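Local coordinates for protein acetate kinase (Entamoeba histolytica, PDB 4H0O) that is a pyrophosphate-dependent acetate kinase of the ASKHA superfamily, which interconverts acetate and acetyl phosphate, probably with magnesium as cofactor, at residues F98-S103 and I153-H158; I207-G212 and D328-T333. All coordinates share one frame; numbering follows the deposited sequence.

Interaction 1. Residues F98-S103 and I153-H158; sequences FVHGGS and IDTAFH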
loop_
_atom_site.group_PDB
_atom_site.type_symbol
_atom_site.label_atom_id
_atom_site.label_comp_id
_atom_site.label_asym_id
_atom_site.label_seq_id
_atom_site.Cartn_x
_atom_site.Cartn_y
_atom_site.Cartn_z
ATOM N N PHE B 98 -19.876 3.606 -18.338
ATOM C CA PHE B 98 -19.145 4.832 -18.023
ATOM C C PHE B 98 -18.115 4.520 -16.939
ATOM O O PHE B 98 -18.468 4.033 -15.861
ATOM C CB PHE B 98 -20.121 5.893 -17.522
ATOM C CG PHE B 98 -19.708 7.307 -17.815
ATOM C CD1 PHE B 98 -19.821 7.829 -19.095
ATOM C CD2 PHE B 98 -19.253 8.130 -16.794
ATOM C CE1 PHE B 98 -19.459 9.142 -19.360
ATOM C CE2 PHE B 98 -18.891 9.440 -17.048
ATOM C CZ PHE B 98 -18.992 9.947 -18.333
ATOM N N VAL B 99 -16.848 4.802 -17.229
ATOM C CA VAL B 99 -15.752 4.420 -16.344
ATOM C C VAL B 99 -15.765 5.145 -14.996
ATOM O O VAL B 99 -15.711 4.510 -13.943
ATOM C CB VAL B 99 -14.380 4.626 -17.025
ATOM C CG1 VAL B 99 -13.262 4.529 -16.010
ATOM C CG2 VAL B 99 -14.173 3.599 -18.122
ATOM N N HIS B 100 -15.845 6.471 -15.030
ATOM C CA HIS B 100 -15.671 7.270 -13.819
ATOM C C HIS B 100 -16.810 8.271 -13.628
ATOM O O HIS B 100 -16.900 9.264 -14.356
ATOM C CB HIS B 100 -14.326 8.001 -13.880
ATOM C CG HIS B 100 -13.847 8.520 -12.567
ATOM N ND1 HIS B 100 -14.673 8.653 -11.457
ATOM C CD2 HIS B 100 -12.629 8.945 -12.161
ATOM C CE1 HIS B 100 -13.982 9.129 -10.451
ATOM N NE2 HIS B 100 -12.730 9.321 -10.846
ATOM N N GLY B 101 -17.665 8.013 -12.638
ATOM C CA GLY B 101 -18.835 8.843 -12.400
ATOM C C GLY B 101 -18.651 9.919 -11.343
ATOM O O GLY B 101 -19.578 10.686 -11.063
ATOM N N GLY B 102 -17.461 9.977 -10.752
ATOM C CA GLY B 102 -17.149 10.998 -9.767
ATOM C C GLY B 102 -17.992 10.936 -8.506
ATOM O O GLY B 102 -18.449 9.863 -8.100
ATOM N N SER B 103 -18.201 12.096 -7.892
ATOM C CA SER B 103 -18.899 12.185 -6.611
ATOM C C SER B 103 -20.410 11.973 -6.719
ATOM O O SER B 103 -21.026 11.423 -5.807
ATOM C CB SER B 103 -18.604 13.531 -5.943
ATOM O OG SER B 103 -18.936 14.607 -6.802
ATOM N N ILE B 153 -22.279 2.593 -14.176
ATOM C CA ILE B 153 -21.121 3.355 -13.705
ATOM C C ILE B 153 -20.125 2.485 -12.926
ATOM O O ILE B 153 -20.479 1.863 -11.922
ATOM C CB ILE B 153 -21.541 4.576 -12.849
ATOM C CG1 ILE B 153 -22.102 5.692 -13.734
ATOM C CG2 ILE B 153 -20.356 5.125 -12.083
ATOM C CD1 ILE B 153 -23.568 5.562 -14.035
ATOM N N ASP B 154 -18.874 2.466 -13.381
ATOM C CA ASP B 154 -17.861 1.565 -12.834
ATOM C C ASP B 154 -17.407 1.940 -11.419
ATOM O O ASP B 154 -16.760 1.141 -10.745
ATOM C CB ASP B 154 -16.652 1.507 -13.773
ATOM C CG ASP B 154 -15.898 0.194 -13.681
ATOM O OD1 ASP B 154 -16.555 -0.867 -13.623
ATOM O OD2 ASP B 154 -14.646 0.222 -13.674
ATOM N N THR B 155 -17.753 3.145 -10.971
ATOM C CA THR B 155 -17.325 3.624 -9.655
ATOM C C THR B 155 -18.423 3.554 -8.593
ATOM O O THR B 155 -18.150 3.719 -7.405
ATOM C CB THR B 155 -16.799 5.078 -9.720
ATOM O OG1 THR B 155 -17.770 5.914 -10.360
ATOM C CG2 THR B 155 -15.501 5.144 -10.497
ATOM N N ALA B 156 -19.657 3.311 -9.028
ATOM C CA ALA B 156 -20.824 3.378 -8.144
ATOM C C ALA B 156 -20.858 2.335 -7.020
ATOM O O ALA B 156 -21.286 2.642 -5.907
ATOM C CB ALA B 156 -22.111 3.317 -8.960
ATOM N N PHE B 157 -20.420 1.110 -7.312
ATOM C CA PHE B 157 -20.456 0.017 -6.333
ATOM C C PHE B 157 -19.697 0.368 -5.058
ATOM O O PHE B 157 -20.013 -0.133 -3.981
ATOM C CB PHE B 157 -19.894 -1.279 -6.940
ATOM C CG PHE B 157 -19.897 -2.461 -5.993
ATOM C CD1 PHE B 157 -21.085 -2.940 -5.454
ATOM C CD2 PHE B 157 -18.713 -3.112 -5.670
ATOM C CE1 PHE B 157 -21.087 -4.035 -4.592
ATOM C CE2 PHE B 157 -18.709 -4.209 -4.811
ATOM C CZ PHE B 157 -19.898 -4.670 -4.273
ATOM N N HIS B 158 -18.705 1.241 -5.187
ATOM C CA HIS B 158 -17.846 1.597 -4.066
ATOM C C HIS B 158 -18.353 2.805 -3.276
ATOM O O HIS B 158 -17.617 3.370 -2.463
ATOM C CB HIS B 158 -16.420 1.851 -4.561
ATOM C CG HIS B 158 -15.816 0.687 -5.278
ATOM N ND1 HIS B 158 -15.629 -0.542 -4.681
ATOM C CD2 HIS B 158 -15.342 0.563 -6.544
ATOM C CE1 HIS B 158 -15.072 -1.372 -5.546
ATOM N NE2 HIS B 158 -14.887 -0.726 -6.682
#

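Interaction 2. Residues I207-G212 and D328-T333; sequences IACHLG and DLLVFT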
loop_
_atom_site.group_PDB
_atom_site.type_symbol
_atom_site.label_atom_id
_atom_site.label_comp_id
_atom_site.label_asym_id
_atom_site.label_seq_id
_atom_site.Cartn_x
_atom_site.Cartn_y
_atom_site.Cartn_z
ATOM N N ILE B 207 -13.290 -11.598 -0.367
ATOM C CA ILE B 207 -12.271 -10.795 -1.029
ATOM C C ILE B 207 -12.228 -11.213 -2.493
ATOM O O ILE B 207 -11.944 -12.372 -2.814
ATOM C CB ILE B 207 -10.876 -10.957 -0.384
ATOM C CG1 ILE B 207 -10.864 -10.358 1.025
ATOM C CG2 ILE B 207 -9.810 -10.281 -1.237
ATOM C CD1 ILE B 207 -9.518 -10.445 1.730
ATOM N N ALA B 208 -12.531 -10.271 -3.379
ATOM C CA ALA B 208 -12.536 -10.548 -4.811
ATOM C C ALA B 208 -11.303 -9.952 -5.476
ATOM O O ALA B 208 -10.889 -8.840 -5.147
ATOM C CB ALA B 208 -13.792 -10.007 -5.450
ATOM N N CYS B 209 -10.725 -10.687 -6.421
ATOM C CA CYS B 209 -9.555 -10.202 -7.143
ATOM C C CYS B 209 -9.851 -10.067 -8.635
ATOM O O CYS B 209 -9.966 -11.067 -9.352
ATOM C CB CYS B 209 -8.370 -11.142 -6.932
ATOM S SG CYS B 209 -7.994 -11.492 -5.204
ATOM N N HIS B 210 -9.990 -8.829 -9.098
ATOM C CA HIS B 210 -10.157 -8.560 -10.520
ATOM C C HIS B 210 -8.772 -8.485 -11.152
ATOM O O HIS B 210 -8.152 -7.419 -11.188
ATOM C CB HIS B 210 -10.916 -7.246 -10.726
ATOM C CG HIS B 210 -11.183 -6.905 -12.156
ATOM N ND1 HIS B 210 -12.448 -6.850 -12.691
ATOM C CD2 HIS B 210 -10.334 -6.573 -13.174
ATOM C CE1 HIS B 210 -12.381 -6.513 -13.969
ATOM N NE2 HIS B 210 -11.106 -6.342 -14.280
ATOM N N LEU B 211 -8.281 -9.621 -11.631
ATOM C CA LEU B 211 -6.948 -9.676 -12.215
ATOM C C LEU B 211 -7.044 -9.568 -13.738
ATOM O O LEU B 211 -7.152 -10.576 -14.448
ATOM C CB LEU B 211 -6.221 -10.951 -11.773
ATOM C CG LEU B 211 -6.130 -11.106 -10.249
ATOM C CD1 LEU B 211 -5.209 -12.252 -9.835
ATOM C CD2 LEU B 211 -5.682 -9.796 -9.603
ATOM N N GLY B 212 -7.004 -8.332 -14.229
ATOM C CA GLY B 212 -7.289 -8.055 -15.625
ATOM C C GLY B 212 -6.080 -7.898 -16.528
ATOM O O GLY B 212 -4.932 -7.975 -16.081
ATOM N N ASP B 328 -14.044 -15.718 4.289
ATOM C CA ASP B 328 -14.739 -16.970 4.019
ATOM C C ASP B 328 -14.473 -17.457 2.596
ATOM O O ASP B 328 -14.336 -18.661 2.353
ATOM C CB ASP B 328 -16.244 -16.799 4.226
ATOM C CG ASP B 328 -16.594 -16.359 5.632
ATOM O OD1 ASP B 328 -15.945 -16.841 6.584
ATOM O OD2 ASP B 328 -17.516 -15.528 5.781
ATOM N N LEU B 329 -14.396 -16.517 1.657
ATOM C CA LEU B 329 -14.274 -16.865 0.246
ATOM C C LEU B 329 -13.356 -15.920 -0.511
ATOM O O LEU B 329 -13.584 -14.705 -0.539
ATOM C CB LEU B 329 -15.653 -16.883 -0.426
ATOM C CG LEU B 329 -15.664 -17.179 -1.931
ATOM C CD1 LEU B 329 -15.152 -18.582 -2.202
ATOM C CD2 LEU B 329 -17.057 -16.994 -2.529
ATOM N N LEU B 330 -12.318 -16.490 -1.122
ATOM C CA LEU B 330 -11.441 -15.748 -2.021
ATOM C C LEU B 330 -11.826 -16.086 -3.460
ATOM O O LEU B 330 -11.883 -17.262 -3.833
ATOM C CB LEU B 330 -9.973 -16.107 -1.760
ATOM C CG LEU B 330 -8.928 -15.421 -2.648
ATOM C CD1 LEU B 330 -8.834 -13.943 -2.321
ATOM C CD2 LEU B 330 -7.555 -16.085 -2.528
ATOM N N VAL B 331 -12.107 -15.066 -4.263
ATOM C CA VAL B 331 -12.561 -15.296 -5.630
ATOM C C VAL B 331 -11.691 -14.597 -6.668
ATOM O O VAL B 331 -11.389 -13.410 -6.544
ATOM C CB VAL B 331 -14.022 -14.845 -5.818
ATOM C CG1 VAL B 331 -14.149 -13.347 -5.591
ATOM C CG2 VAL B 331 -14.520 -15.226 -7.205
ATOM N N PHE B 332 -11.297 -15.342 -7.697
ATOM C CA PHE B 332 -10.528 -14.775 -8.796
ATOM C C PHE B 332 -11.419 -14.492 -10.002
ATOM O O PHE B 332 -12.284 -15.301 -10.345
ATOM C CB PHE B 332 -9.401 -15.722 -9.197
ATOM C CG PHE B 332 -8.366 -15.912 -8.134
ATOM C CD1 PHE B 332 -7.374 -14.962 -7.940
ATOM C CD2 PHE B 332 -8.376 -17.045 -7.332
ATOM C CE1 PHE B 332 -6.410 -15.136 -6.961
ATOM C CE2 PHE B 332 -7.417 -17.226 -6.352
ATOM C CZ PHE B 332 -6.432 -16.270 -6.166
ATOM N N THR B 333 -11.210 -13.347 -10.647
ATOM C CA THR B 333 -12.003 -13.008 -11.823
ATOM C C THR B 333 -11.181 -12.281 -12.883
ATOM O O THR B 333 -9.999 -11.994 -12.678
ATOM C CB THR B 333 -13.263 -12.192 -11.455
ATOM O OG1 THR B 333 -14.127 -12.095 -12.593
ATOM C CG2 THR B 333 -12.886 -10.801 -10.998
#

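Interaction 1. Residues F98-S103 and I153-H158
Asp154 and Phe98 are joined through their backbones: Asp154 N gives a nearly straight hydrogen bond to Phe98 O at 3.0 Å, where the neighbouring Ile153 CA also brings its hydrogen as a weaker CA-H...O contact (3.5 Å). This is the last rung of a parallel pairing, Phe98 beside Ile153, after which both chains leave the sheet. A second hydrogen bond follows in the loops, from Gly101 N to the side-chain oxygen Thr155 OG1 at 3.1 Å. Thr155 holds that hydroxyl between its own backbone N and carbonyl carbon (chi1 52°), which turns OG1 to the glycine amide and leaves the methyl CG2 for Val99 O and the His100 ring, 3.7 Å from His100 ND1. Strands 93-98 and 148-153 are neighbours in the larger mixed sheet of this ribonuclease H-like fold, and a type I turn from Ile153 to Ala156 carries the predicted proton donor/acceptor, Asp154, just past the strand end. Asp154 CB sits 3.2 Å from Val99 O, while the carboxylate is engaged elsewhere: OD2 accepts a hydrogen bond from His184 N and forms a long, weak ion pair with Arg97. Apolar contact is sparse. Ile153 CG2 lies 4.0 Å from Gly101 CA, and Phe98 CB meets Ile153 CG1 at 4.3 Å before the phenyl ring leads off toward helix 129-143.

Interaction 2. Residues I207-G212 and D328-T333
The Phe332 ring meets Leu211 CD1 at its edge, near the ring plane and 4.0 Å from Phe332 CD1, while Cys209 comes in obliquely. Cys209 SG stands 5.0 Å from the centroid of the Phe332 ring and 41° off its normal, a sulfur-aromatic contact, and Cys209 CB also approaches CD1. Val383 of the next strand touches the same phenyl group. The other flat group, the His210 imidazole, has Thr333 CG2 at an oblique angle; its ring stacks on that of His184, a predicted transition-state stabiliser, and Ser187 OG is hydrogen-bonded to His210 ND1. Strands 207-211 and 329-333 run parallel as adjacent members of the second mixed sheet of the ribonuclease H-like fold. Five backbone hydrogen bonds link them, the shortest from Cys209 N to Val331 O at 2.8 Å; the last, Leu211 N to Thr333 O, is bent, with its donor 40° out of the carbonyl plane. On the face of Cys209 and Phe332, Leu330 CD1 touches both Ile207 CG2 and Cys209 SG, 3.9 Å from each, and lies nearer still to Ile207 O, at 3.5 Å; helix 299-324 covers Ile207 and Leu211. On the face of Ala208 and His210, Val331 CG1 presses on Ala208 CB at 3.4 Å. Thr333 places CG2 between its own backbone N and carbonyl carbon, which brings that methyl to 3.4 Å from Cys209 O and 3.6 Å from His210 CA, while OG1, anti to the backbone N (chi1 -170°), is directed to its hydrogen-bond partner Ala386 O.

In the fold
Both contacts are buried and tie parallel neighbours together, but in two different sheets, with centres about 20 Å apart and nearest atoms about 7 Å apart. Interaction 1 takes in the ends of strands 93-98 and 148-153 and the loops beyond, and a side-chain hydroxyl supplies one of its two hydrogen bonds. Interaction 2 runs along two strands in full register, buries more surface (437 against 272 Å²) and relies on a backbone ladder, with apolar side chains on the face of Cys209 and Phe332 and a mix of apolar and polar ones on the face of Ala208 and His210. Both reach His184, just before helix 185-195, and so border the predicted active site.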